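PDB 4R0M: McyG protein from Microcystis aeruginosa PCC 7806, which probably activates phenylalanine or a related phenylpropanoid acid as an acyl-adenylate and loads it onto its peptidyl carrier domain during microcystin synthesis. Local coordinates for residues G423-K427 with G428-I432; L390-G394 with N395-K399. All coordinates share one frame; numbering follows the deposited sequence.

Interaction 1 of 2, residues G423-K427 with G428-I432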
ATOM      1  N   GLY A 423      17.385  -6.235   5.653  1.00 41.93           N
ATOM      2  CA  GLY A 423      18.193  -5.424   4.750  1.00 42.79           C
ATOM      3  C   GLY A 423      19.508  -4.964   5.345  1.00 43.53           C
ATOM      4  O   GLY A 423      19.965  -5.493   6.361  1.00 43.60           O
ATOM      5  N   TYR A 424      20.116  -3.970   4.701  1.00 43.97           N
ATOM      6  CA  TYR A 424      21.386  -3.411   5.155  1.00 44.69           C
ATOM      7  C   TYR A 424      21.462  -1.914   4.893  1.00 45.90           C
ATOM      8  O   TYR A 424      20.699  -1.372   4.087  1.00 46.96           O
ATOM      9  CB  TYR A 424      22.571  -4.130   4.492  1.00 43.36           C
ATOM     10  CG  TYR A 424      22.640  -3.988   2.984  1.00 42.18           C
ATOM     11  CD1 TYR A 424      21.990  -4.895   2.149  1.00 41.77           C
ATOM     12  CD2 TYR A 424      23.368  -2.952   2.391  1.00 41.93           C
ATOM     13  CE1 TYR A 424      22.055  -4.770   0.769  1.00 41.76           C
ATOM     14  CE2 TYR A 424      23.437  -2.821   1.013  1.00 41.15           C
ATOM     15  CZ  TYR A 424      22.780  -3.732   0.208  1.00 41.27           C
ATOM     16  OH  TYR A 424      22.843  -3.609  -1.159  1.00 41.38           O
ATOM     17  N   LEU A 425      22.390  -1.255   5.578  1.00 47.02           N
ATOM     18  CA  LEU A 425      22.666   0.157   5.355  1.00 48.41           C
ATOM     19  C   LEU A 425      24.014   0.332   4.665  1.00 49.34           C
ATOM     20  O   LEU A 425      24.967  -0.390   4.956  1.00 51.06           O
ATOM     21  CB  LEU A 425      22.635   0.930   6.674  1.00 48.70           C
ATOM     22  CG  LEU A 425      21.294   0.950   7.414  1.00 49.14           C
ATOM     23  CD1 LEU A 425      21.462   1.520   8.812  1.00 48.97           C
ATOM     24  CD2 LEU A 425      20.239   1.723   6.634  1.00 48.86           C
ATOM     25  N   SER A 426      24.074   1.284   3.739  1.00 49.68           N
ATOM     26  CA  SER A 426      25.298   1.588   3.008  1.00 50.19           C
ATOM     27  C   SER A 426      25.388   3.091   2.781  1.00 50.45           C
ATOM     28  O   SER A 426      24.626   3.656   1.988  1.00 49.88           O
ATOM     29  CB  SER A 426      25.333   0.830   1.676  1.00 50.83           C
ATOM     30  OG  SER A 426      26.525   1.105   0.958  1.00 51.12           O
ATOM     31  N   LYS A 427      26.318   3.728   3.495  1.00 50.80           N
ATOM     32  CA  LYS A 427      26.522   5.183   3.446  1.00 50.34           C
ATOM     33  C   LYS A 427      25.255   5.953   3.834  1.00 49.66           C
ATOM     34  O   LYS A 427      24.958   7.015   3.281  1.00 49.69           O
ATOM     35  CB  LYS A 427      27.043   5.624   2.068  1.00 50.68           C
ATOM     36  CG  LYS A 427      28.425   5.090   1.721  1.00 52.21           C
ATOM     37  CD  LYS A 427      28.801   5.403   0.280  1.00 53.42           C
ATOM     38  CE  LYS A 427      30.192   4.882  -0.049  1.00 54.33           C
ATOM     39  NZ  LYS A 427      30.560   5.100  -1.477  1.00 54.18           N
ATOM     40  N   GLY A 428      24.509   5.398   4.787  1.00 48.70           N
ATOM     41  CA  GLY A 428      23.285   6.022   5.281  1.00 48.42           C
ATOM     42  C   GLY A 428      22.009   5.679   4.526  1.00 47.45           C
ATOM     43  O   GLY A 428      20.914   6.030   4.964  1.00 48.18           O
ATOM     44  N   GLU A 429      22.145   4.995   3.391  1.00 45.77           N
ATOM     45  CA  GLU A 429      20.997   4.638   2.560  1.00 45.32           C
ATOM     46  C   GLU A 429      20.454   3.248   2.901  1.00 44.21           C
ATOM     47  O   GLU A 429      21.224   2.311   3.125  1.00 44.28           O
ATOM     48  CB  GLU A 429      21.366   4.721   1.076  1.00 46.20           C
ATOM     49  CG  GLU A 429      21.605   6.138   0.575  1.00 46.92           C
ATOM     50  CD  GLU A 429      22.276   6.184  -0.787  1.00 48.60           C
ATOM     51  OE1 GLU A 429      21.811   5.493  -1.721  1.00 48.75           O
ATOM     52  OE2 GLU A 429      23.272   6.925  -0.926  1.00 49.85           O
ATOM     53  N   LEU A 430      19.128   3.123   2.942  1.00 42.68           N
ATOM     54  CA  LEU A 430      18.482   1.848   3.250  1.00 41.62           C
ATOM     55  C   LEU A 430      18.324   0.970   2.015  1.00 41.64           C
ATOM     56  O   LEU A 430      17.869   1.430   0.966  1.00 42.15           O
ATOM     57  CB  LEU A 430      17.121   2.062   3.929  1.00 41.23           C
ATOM     58  CG  LEU A 430      16.221   0.836   4.182  1.00 41.06           C
ATOM     59  CD1 LEU A 430      16.850  -0.149   5.164  1.00 40.39           C
ATOM     60  CD2 LEU A 430      14.845   1.266   4.666  1.00 40.25           C
ATOM     61  N   PHE A 431      18.711  -0.295   2.157  1.00 41.60           N
ATOM     62  CA  PHE A 431      18.524  -1.306   1.123  1.00 41.30           C
ATOM     63  C   PHE A 431      17.745  -2.474   1.728  1.00 41.25           C
ATOM     64  O   PHE A 431      18.277  -3.212   2.560  1.00 41.56           O
ATOM     65  CB  PHE A 431      19.877  -1.811   0.604  1.00 41.25           C
ATOM     66  CG  PHE A 431      20.690  -0.779  -0.139  1.00 41.22           C
ATOM     67  CD1 PHE A 431      21.375   0.223   0.547  1.00 41.12           C
ATOM     68  CD2 PHE A 431      20.802  -0.833  -1.525  1.00 40.94           C
ATOM     69  CE1 PHE A 431      22.131   1.164  -0.137  1.00 40.95           C
ATOM     70  CE2 PHE A 431      21.561   0.102  -2.214  1.00 40.69           C
ATOM     71  CZ  PHE A 431      22.226   1.101  -1.519  1.00 40.55           C
ATOM     72  N   ILE A 432      16.484  -2.632   1.327  1.00 40.51           N
ATOM     73  CA  ILE A 432      15.684  -3.782   1.760  1.00 39.87           C
ATOM     74  C   ILE A 432      16.023  -4.990   0.884  1.00 39.91           C
ATOM     75  O   ILE A 432      16.078  -4.880  -0.342  1.00 39.43           O
ATOM     76  CB  ILE A 432      14.160  -3.478   1.746  1.00 39.25           C
ATOM     77  CG1 ILE A 432      13.802  -2.393   2.775  1.00 38.59           C
ATOM     78  CG2 ILE A 432      13.333  -4.738   1.987  1.00 38.48           C
ATOM     79  CD1 ILE A 432      14.092  -2.739   4.223  1.00 37.83           C
TER
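Tyr424 and Phe431 face each other as an antiparallel hydrogen-bonded pair of a two-residue hairpin, and their side chains rise from the same face of the sheet. Tyr424 CG sits between its own backbone N and carbonyl carbon (chi1 63°), which leans the phenol over its partner. Phe431 CB lies over the phenol face, 3.6 Å from the ring centroid in a CH-pi contact. The two ring planes are nearly parallel, 6° apart, but slid so far that they barely overlap; Tyr424 CE2 comes over the Phe431 face and Tyr424 OH ends 3.5 Å from Phe431 CD2. Farther along, Ser426 CB meets Phe431 CE1 at 3.7 Å. With an alanine at Tyr424, Phe431 CB would probably lose its aromatic cover and the benzyl group would be freer to turn. The other face carries Leu425 and Leu430, where Leu425 CD2 approaches Leu430 CD1 at 4.1 Å. Reciprocal backbone bonds join Tyr424 with Phe431 and Ser426 with Glu429, the latter closing a type I' turn, whose twist suits that of an antiparallel pair. Glu429 OE1 is hydrogen-bonded to Ser362 OG, and Ile432 touches the bound phenylalanyl-adenylate. Strand 421-426 runs antiparallel beside strand 388-394, with Leu425 and Leu430 packed on strand 370-375 and Leu430 and Ile432 on strand 330-336.

Interaction 2 of 2, residues L390-G394 with N395-K399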
ATOM      1  N   LEU A 390      15.622  -4.737  10.274  1.00 43.71           N
ATOM      2  CA  LEU A 390      15.416  -3.291  10.249  1.00 42.28           C
ATOM      3  C   LEU A 390      14.585  -2.824  11.436  1.00 41.44           C
ATOM      4  O   LEU A 390      13.490  -3.333  11.681  1.00 41.53           O
ATOM      5  CB  LEU A 390      14.758  -2.854   8.933  1.00 41.62           C
ATOM      6  CG  LEU A 390      14.358  -1.379   8.767  1.00 41.32           C
ATOM      7  CD1 LEU A 390      15.566  -0.455   8.715  1.00 40.61           C
ATOM      8  CD2 LEU A 390      13.501  -1.200   7.526  1.00 40.48           C
ATOM      9  N   GLN A 391      15.120  -1.850  12.166  1.00 41.10           N
ATOM     10  CA  GLN A 391      14.410  -1.235  13.285  1.00 41.01           C
ATOM     11  C   GLN A 391      14.344   0.280  13.113  1.00 40.29           C
ATOM     12  O   GLN A 391      15.319   0.912  12.698  1.00 40.13           O
ATOM     13  CB  GLN A 391      15.056  -1.612  14.621  1.00 41.45           C
ATOM     14  CG  GLN A 391      14.860  -3.072  15.004  1.00 42.20           C
ATOM     15  CD  GLN A 391      15.555  -3.459  16.298  1.00 42.76           C
ATOM     16  OE1 GLN A 391      16.538  -2.837  16.706  1.00 43.60           O
ATOM     17  NE2 GLN A 391      15.049  -4.502  16.947  1.00 42.29           N
ATOM     18  N   ILE A 392      13.183   0.849  13.426  1.00 39.66           N
ATOM     19  CA  ILE A 392      12.912   2.265  13.166  1.00 38.71           C
ATOM     20  C   ILE A 392      12.393   2.998  14.405  1.00 38.67           C
ATOM     21  O   ILE A 392      11.789   2.386  15.289  1.00 39.09           O
ATOM     22  CB  ILE A 392      11.920   2.450  11.985  1.00 37.95           C
ATOM     23  CG1 ILE A 392      10.550   1.830  12.302  1.00 37.20           C
ATOM     24  CG2 ILE A 392      12.495   1.866  10.701  1.00 37.13           C
ATOM     25  CD1 ILE A 392       9.457   2.189  11.314  1.00 36.90           C
ATOM     26  N   GLN A 393      12.641   4.305  14.464  1.00 38.53           N
ATOM     27  CA  GLN A 393      12.121   5.157  15.540  1.00 38.61           C
ATOM     28  C   GLN A 393      11.912   6.602  15.076  1.00 37.50           C
ATOM     29  O   GLN A 393      12.403   7.003  14.019  1.00 37.11           O
ATOM     30  CB  GLN A 393      13.025   5.111  16.781  1.00 39.64           C
ATOM     31  CG  GLN A 393      14.381   5.786  16.616  1.00 41.28           C
ATOM     32  CD  GLN A 393      15.147   5.925  17.922  1.00 42.41           C
ATOM     33  OE1 GLN A 393      14.673   5.523  18.987  1.00 43.69           O
ATOM     34  NE2 GLN A 393      16.342   6.502  17.845  1.00 43.01           N
ATOM     35  N   GLY A 394      11.180   7.374  15.874  1.00 36.88           N
ATOM     36  CA  GLY A 394      10.892   8.770  15.561  1.00 35.52           C
ATOM     37  C   GLY A 394       9.432   9.119  15.772  1.00 34.97           C
ATOM     38  O   GLY A 394       8.592   8.234  15.957  1.00 34.62           O
ATOM     39  N   ASN A 395       9.134  10.414  15.733  1.00 34.61           N
ATOM     40  CA  ASN A 395       7.780  10.914  15.957  1.00 34.55           C
ATOM     41  C   ASN A 395       6.746  10.435  14.938  1.00 34.12           C
ATOM     42  O   ASN A 395       5.554  10.405  15.240  1.00 33.56           O
ATOM     43  CB  ASN A 395       7.774  12.444  16.032  1.00 35.74           C
ATOM     44  CG  ASN A 395       8.360  12.973  17.330  1.00 36.50           C
ATOM     45  OD1 ASN A 395       8.465  12.250  18.321  1.00 37.23           O
ATOM     46  ND2 ASN A 395       8.738  14.246  17.329  1.00 36.59           N
ATOM     47  N   SER A 396       7.202  10.061  13.742  1.00 33.59           N
ATOM     48  CA  SER A 396       6.305   9.565  12.693  1.00 33.39           C
ATOM     49  C   SER A 396       5.925   8.092  12.877  1.00 33.58           C
ATOM     50  O   SER A 396       4.981   7.609  12.248  1.00 33.25           O
ATOM     51  CB  SER A 396       6.912   9.791  11.305  1.00 33.40           C
ATOM     52  OG  SER A 396       8.011   8.929  11.069  1.00 33.05           O
ATOM     53  N   VAL A 397       6.657   7.396  13.745  1.00 33.39           N
ATOM     54  CA  VAL A 397       6.455   5.967  13.990  1.00 33.12           C
ATOM     55  C   VAL A 397       5.429   5.734  15.098  1.00 33.20           C
ATOM     56  O   VAL A 397       5.467   6.396  16.137  1.00 33.49           O
ATOM     57  CB  VAL A 397       7.792   5.273  14.341  1.00 32.98           C
ATOM     58  CG1 VAL A 397       7.587   3.799  14.668  1.00 32.54           C
ATOM     59  CG2 VAL A 397       8.781   5.426  13.193  1.00 33.02           C
ATOM     60  N   THR A 398       4.518   4.791  14.861  1.00 33.04           N
ATOM     61  CA  THR A 398       3.479   4.409  15.826  1.00 32.94           C
ATOM     62  C   THR A 398       4.057   4.018  17.191  1.00 33.51           C
ATOM     63  O   THR A 398       5.189   3.537  17.283  1.00 33.38           O
ATOM     64  CB  THR A 398       2.585   3.263  15.281  1.00 32.34           C
ATOM     65  OG1 THR A 398       1.494   3.029  16.178  1.00 31.77           O
ATOM     66  CG2 THR A 398       3.373   1.964  15.109  1.00 31.63           C
ATOM     67  N   LYS A 399       3.271   4.232  18.244  1.00 34.84           N
ATOM     68  CA  LYS A 399       3.697   3.915  19.603  1.00 36.11           C
ATOM     69  C   LYS A 399       3.214   2.542  20.072  1.00 36.77           C
ATOM     70  O   LYS A 399       3.775   1.973  21.013  1.00 37.66           O
ATOM     71  CB  LYS A 399       3.248   5.008  20.577  1.00 37.39           C
ATOM     72  CG  LYS A 399       4.090   6.273  20.503  1.00 39.57           C
ATOM     73  CD  LYS A 399       3.385   7.455  21.151  1.00 41.13           C
ATOM     74  CE  LYS A 399       4.162   8.746  20.941  1.00 41.98           C
ATOM     75  NZ  LYS A 399       3.324   9.948  21.223  1.00 42.94           N
TER
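Ile392 and Val397 make the apolar part of this local contact, in which a strand end turns back just far enough for side chains five residues apart to meet. Ile392 CD1 approaches Val397 CG2 at 3.8 Å, with Val397 CG1 slightly farther off at 4.2 Å, so the isoleucine tip addresses both valine methyls. A chi1 of 63° tucks Ile392 CG1 in over the main chain, flanked by N and C, and an extended chi2 of 169° carries CD1 on to the valine. Val397 CG2 has a second neighbour in the backbone, Gln393 C at 3.8 Å, and Val397 CB stands 3.5 Å from Gly394 O. One branched residue thus packs against both a side chain and the main chain of the departing strand, an example of how a turn can be backed by the residue that ends it.

The polar part is a single backbone hydrogen bond across the turn, from Val397 N to Gly394 O at 3.1 Å. Its N-H...O angle is 154°, but the donor stands well above the carbonyl plane. At the backbone angles of Gly394 a CB would be jammed against the carbonyl oxygen of Gln393. Around the turn, Asn395 O accepts a hydrogen bond from Asn198 ND2, and Thr398 OG1 is hydrogen-bonded to Ile193 O. Ser396 rests on Met202 of helix 196-210, while Ile392 also packs on Ile372 and on Phe417 and Thr419 of strand 416-419.

Closed by the Val397 to Gly394 bond, and with Asn395 and Ser396 in helix-like backbone conformation, residues Gly394 to Val397 form a type I beta turn. It carries the chain away from the end of strand 388-394 into the loop before helix 405-411, within the AMP-binding enzyme family portion of this ANL-superfamily adenylation domain.

How the interactions relate
Interactions 1 and 2 belong to one antiparallel sheet, in which strands 388-394 and 421-426 are neighbours. They meet directly through aliphatic packing: Leu390 CD2 lies 3.7 Å from Ile432 CD1, and Leu390 CD1 is also against Leu430. Interaction 1 is the more buried, with its exposed lysine confined to the turn; interaction 2 is only partly buried. The chemistry follows the place in the fold. The hairpin joins two strands by repeated backbone bonds and aromatic packing, whereas residues 390-399 use one turn bond and one aliphatic pair where a strand gives way to loop. Of the two, only interaction 1 includes a residue of the adenylate pocket.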